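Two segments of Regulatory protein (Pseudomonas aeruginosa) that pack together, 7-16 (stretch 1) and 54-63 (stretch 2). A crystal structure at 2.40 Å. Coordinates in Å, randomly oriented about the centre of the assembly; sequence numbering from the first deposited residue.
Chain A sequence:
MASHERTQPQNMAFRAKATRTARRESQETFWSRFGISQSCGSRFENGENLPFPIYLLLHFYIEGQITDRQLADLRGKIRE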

# COMPACT_ATOMS: atom_id res chain seq x y z
N THR A 7 -10.80 14.13 -0.86
CA THR A 7 -10.26 14.18 0.54
C THR A 7 -9.36 12.99 0.87
O THR A 7 -8.24 13.15 1.35
N GLN A 8 -9.88 11.80 0.54
CA GLN A 8 -9.22 10.49 0.76
C GLN A 8 -7.74 10.32 0.29
O GLN A 8 -7.00 9.63 0.97
CB GLN A 8 -10.10 9.35 0.18
CG GLN A 8 -10.25 8.10 1.05
N PRO A 9 -7.29 10.90 -0.85
CA PRO A 9 -5.87 10.55 -1.22
C PRO A 9 -4.80 10.92 -0.17
O PRO A 9 -3.77 10.24 -0.08
CB PRO A 9 -5.62 11.32 -2.54
CG PRO A 9 -6.95 11.80 -3.01
CD PRO A 9 -7.89 11.85 -1.81
N GLN A 10 -5.05 11.97 0.60
CA GLN A 10 -4.12 12.43 1.64
C GLN A 10 -4.11 11.50 2.85
O GLN A 10 -3.12 11.47 3.57
CB GLN A 10 -4.46 13.86 2.08
CG GLN A 10 -4.55 14.87 0.94
N ASN A 11 -5.19 10.75 3.05
CA ASN A 11 -5.32 9.83 4.21
C ASN A 11 -5.07 8.36 3.93
O ASN A 11 -4.94 7.53 4.84
CB ASN A 11 -6.75 9.92 4.72
CG ASN A 11 -7.05 11.27 5.33
OD1 ASN A 11 -6.24 11.83 6.08
ND2 ASN A 11 -8.23 11.80 5.04
N MSE A 12 -5.02 8.04 2.67
CA MSE A 12 -4.99 6.65 2.27
C MSE A 12 -3.74 5.96 2.80
O MSE A 12 -3.81 4.82 3.27
CB MSE A 12 -5.11 6.61 0.75
CG MSE A 12 -4.93 5.19 0.29
SE MSE A 12 -6.56 4.15 0.69
CE MSE A 12 -7.59 4.80 -0.83
N ALA A 13 -2.60 6.65 2.73
CA ALA A 13 -1.36 6.06 3.16
C ALA A 13 -1.41 5.70 4.64
O ALA A 13 -0.97 4.62 5.04
CB ALA A 13 -0.21 7.00 2.89
N PHE A 14 -2.01 6.58 5.45
CA PHE A 14 -2.19 6.26 6.86
C PHE A 14 -3.11 5.06 7.08
O PHE A 14 -2.87 4.24 7.98
CB PHE A 14 -2.68 7.48 7.61
CG PHE A 14 -1.76 8.65 7.48
CD1 PHE A 14 -0.63 8.75 8.28
CD2 PHE A 14 -1.98 9.60 6.52
CE1 PHE A 14 0.21 9.84 8.17
CE2 PHE A 14 -1.14 10.69 6.37
CZ PHE A 14 -0.03 10.81 7.20
N ARG A 15 -4.14 4.95 6.25
CA ARG A 15 -5.05 3.82 6.33
C ARG A 15 -4.17 2.61 6.05
O ARG A 15 -4.06 1.70 6.88
CB ARG A 15 -6.16 3.93 5.29
CG ARG A 15 -7.47 4.47 5.83
CD ARG A 15 -8.66 3.78 5.17
NE ARG A 15 -9.08 2.60 5.92
CZ ARG A 15 -10.02 1.75 5.50
NH1 ARG A 15 -10.34 0.70 6.24
NH2 ARG A 15 -10.64 1.96 4.35
N ALA A 16 -3.54 2.62 4.89
CA ALA A 16 -2.60 1.56 4.48
C ALA A 16 -1.68 1.11 5.60
O ALA A 16 -1.46 -0.07 5.76
CB ALA A 16 -1.77 2.01 3.29
N ILE A 54 -1.05 5.09 -7.28
CA ILE A 54 -0.80 4.31 -6.05
C ILE A 54 -2.01 4.42 -5.15
O ILE A 54 -2.38 3.47 -4.46
CB ILE A 54 0.44 4.80 -5.28
CG1 ILE A 54 1.72 4.34 -5.97
CG2 ILE A 54 0.55 4.16 -3.90
CD1 ILE A 54 1.84 4.65 -7.43
N TYR A 55 -2.62 5.59 -5.12
CA TYR A 55 -3.89 5.76 -4.40
C TYR A 55 -4.94 4.77 -4.91
O TYR A 55 -5.60 4.07 -4.11
CB TYR A 55 -4.38 7.19 -4.53
CG TYR A 55 -5.79 7.41 -4.07
CD1 TYR A 55 -6.12 7.36 -2.72
CD2 TYR A 55 -6.79 7.73 -4.97
CE1 TYR A 55 -7.43 7.57 -2.30
CE2 TYR A 55 -8.10 7.95 -4.57
CZ TYR A 55 -8.42 7.86 -3.25
OH TYR A 55 -9.72 8.10 -2.84
N LEU A 56 -5.06 4.67 -6.24
CA LEU A 56 -6.05 3.74 -6.81
C LEU A 56 -5.76 2.32 -6.34
O LEU A 56 -6.67 1.60 -5.90
CB LEU A 56 -6.01 3.78 -8.35
CG LEU A 56 -6.42 5.06 -9.04
CD1 LEU A 56 -6.34 4.84 -10.53
CD2 LEU A 56 -7.82 5.47 -8.68
N LEU A 57 -4.50 1.89 -6.44
CA LEU A 57 -4.18 0.52 -6.08
C LEU A 57 -4.44 0.24 -4.62
O LEU A 57 -4.90 -0.84 -4.28
CB LEU A 57 -2.71 0.19 -6.32
CG LEU A 57 -2.31 -0.33 -7.66
CD1 LEU A 57 -0.81 -0.26 -7.74
CD2 LEU A 57 -2.79 -1.75 -7.87
N LEU A 58 -4.05 1.17 -3.75
CA LEU A 58 -4.28 0.96 -2.32
C LEU A 58 -5.76 0.86 -2.03
O LEU A 58 -6.19 -0.03 -1.29
CB LEU A 58 -3.68 2.07 -1.46
CG LEU A 58 -2.15 2.01 -1.42
CD1 LEU A 58 -1.63 3.32 -0.95
CD2 LEU A 58 -1.70 0.87 -0.51
N HIS A 59 -6.54 1.72 -2.68
CA HIS A 59 -8.01 1.68 -2.57
C HIS A 59 -8.60 0.30 -2.87
O HIS A 59 -9.28 -0.31 -2.05
CB HIS A 59 -8.65 2.70 -3.48
CG HIS A 59 -10.13 2.62 -3.47
ND1 HIS A 59 -10.90 2.98 -2.39
CD2 HIS A 59 -10.99 2.14 -4.40
CE1 HIS A 59 -12.17 2.78 -2.67
NE2 HIS A 59 -12.25 2.26 -3.88
N PHE A 60 -8.28 -0.22 -4.03
CA PHE A 60 -8.84 -1.51 -4.44
C PHE A 60 -8.35 -2.66 -3.58
O PHE A 60 -9.06 -3.65 -3.38
CB PHE A 60 -8.53 -1.77 -5.92
CG PHE A 60 -9.25 -0.84 -6.84
CD1 PHE A 60 -10.66 -0.79 -6.83
CD2 PHE A 60 -8.56 -0.02 -7.73
CE1 PHE A 60 -11.34 0.07 -7.69
CE2 PHE A 60 -9.25 0.83 -8.59
CZ PHE A 60 -10.62 0.88 -8.57
N TYR A 61 -7.12 -2.54 -3.10
CA TYR A 61 -6.55 -3.54 -2.21
C TYR A 61 -7.23 -3.60 -0.84
O TYR A 61 -7.59 -4.66 -0.35
CB TYR A 61 -5.07 -3.27 -2.00
CG TYR A 61 -4.37 -4.29 -1.15
CD1 TYR A 61 -4.10 -5.56 -1.61
CD2 TYR A 61 -3.96 -3.97 0.15
CE1 TYR A 61 -3.42 -6.50 -0.82
CE2 TYR A 61 -3.31 -4.90 0.94
CZ TYR A 61 -3.03 -6.15 0.46
OH TYR A 61 -2.39 -7.06 1.29
N ILE A 62 -7.34 -2.45 -0.22
CA ILE A 62 -7.91 -2.32 1.12
C ILE A 62 -9.39 -2.77 1.17
O ILE A 62 -9.79 -3.52 2.06
CB ILE A 62 -7.71 -0.88 1.62
CG1 ILE A 62 -6.27 -0.73 2.08
CG2 ILE A 62 -8.62 -0.56 2.78
CD1 ILE A 62 -5.79 0.70 2.04
N GLU A 63 -10.17 -2.40 0.16
CA GLU A 63 -11.56 -2.86 0.07
C GLU A 63 -11.69 -4.37 -0.31
O GLU A 63 -12.78 -4.94 -0.33
CB GLU A 63 -12.36 -1.90 -0.81
CG GLU A 63 -12.25 -2.17 -2.29
CD GLU A 63 -13.20 -1.30 -3.16
OE1 GLU A 63 -13.35 -1.58 -4.40
OE2 GLU A 63 -13.82 -0.36 -2.59

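The contact between the two helices is organised around a single selenomethionine, Met-12, whose side chain sits as a knob in a hole formed by Tyr-55, Leu-58, His-59 and Ile-62. Its chi1 is t, which carries the chain out from its helix, and the p settings of chi2 and chi3 then fold the selenium and terminal methyl back on themselves, so that one compact side chain meets all four residues of the pocket. At the base, CG of Met-12 lies 3.8 Å from CB of Leu-58, while SE of Met-12 is 3.8 Å from CD1 of Ile-62. The terminal CE is the most tightly placed atom: it comes within 3.1 Å of CE1 of Tyr-55, a short approach for two carbons, and within 3.5 Å of CB of His-59, lying near the plane of the imidazole at its edge. A long, flexible, unbranched and apolar side chain is well suited to such a hole, and Met-12 is buried here.

The four residues of the hole follow the i, i+3, i+4, i+7 spacing that brings side chains onto one side of a helix. The helix axes approach to 9.9 Å and their N-to-C directions differ by 50°. Contacts lie on both sides of Met-12 along stretch 1, at Gln-8 and Pro-9 before it and at Arg-15 and Ala-16 after it. Towards the start of stretch 1, Pro-9 covers a face of the Tyr-55 ring: its CB stands 4.1 Å from the centroid of that ring, only 14° off the normal, in a CH-pi contact. The compact, apolar proline ring directs the CH bonds of its CB at the aromatic face, and Tyr-55, with chi1 t, reaches far enough for its OH to lie 3.3 Å from CB of Gln-8. The outer part of the Gln-8 side chain is not modelled, so any polar role it may have remains open.

One helical turn after Met-12, Ala-16 takes up the packing. Its CB lies 4.0 Å from CD2 of Leu-58 and 4.4 Å from CD1 of Ile-62, the small methyl fitting beside both branched side chains. Ile-62 also reaches the more exposed border of the contact, where its CG2 lies 3.6 Å from NH2 of Arg-15, over one face of the guanidinium. The flat guanidinium of Arg-15 thus makes a van der Waals contact with the Ile-62 methyl through its face.

No hydrogen bonds cross between the stretches among the modelled atoms. Instead, 455 Å² of summed surface is buried by predominantly apolar packing, with Met-12, Tyr-55 and Ile-62 contributing most.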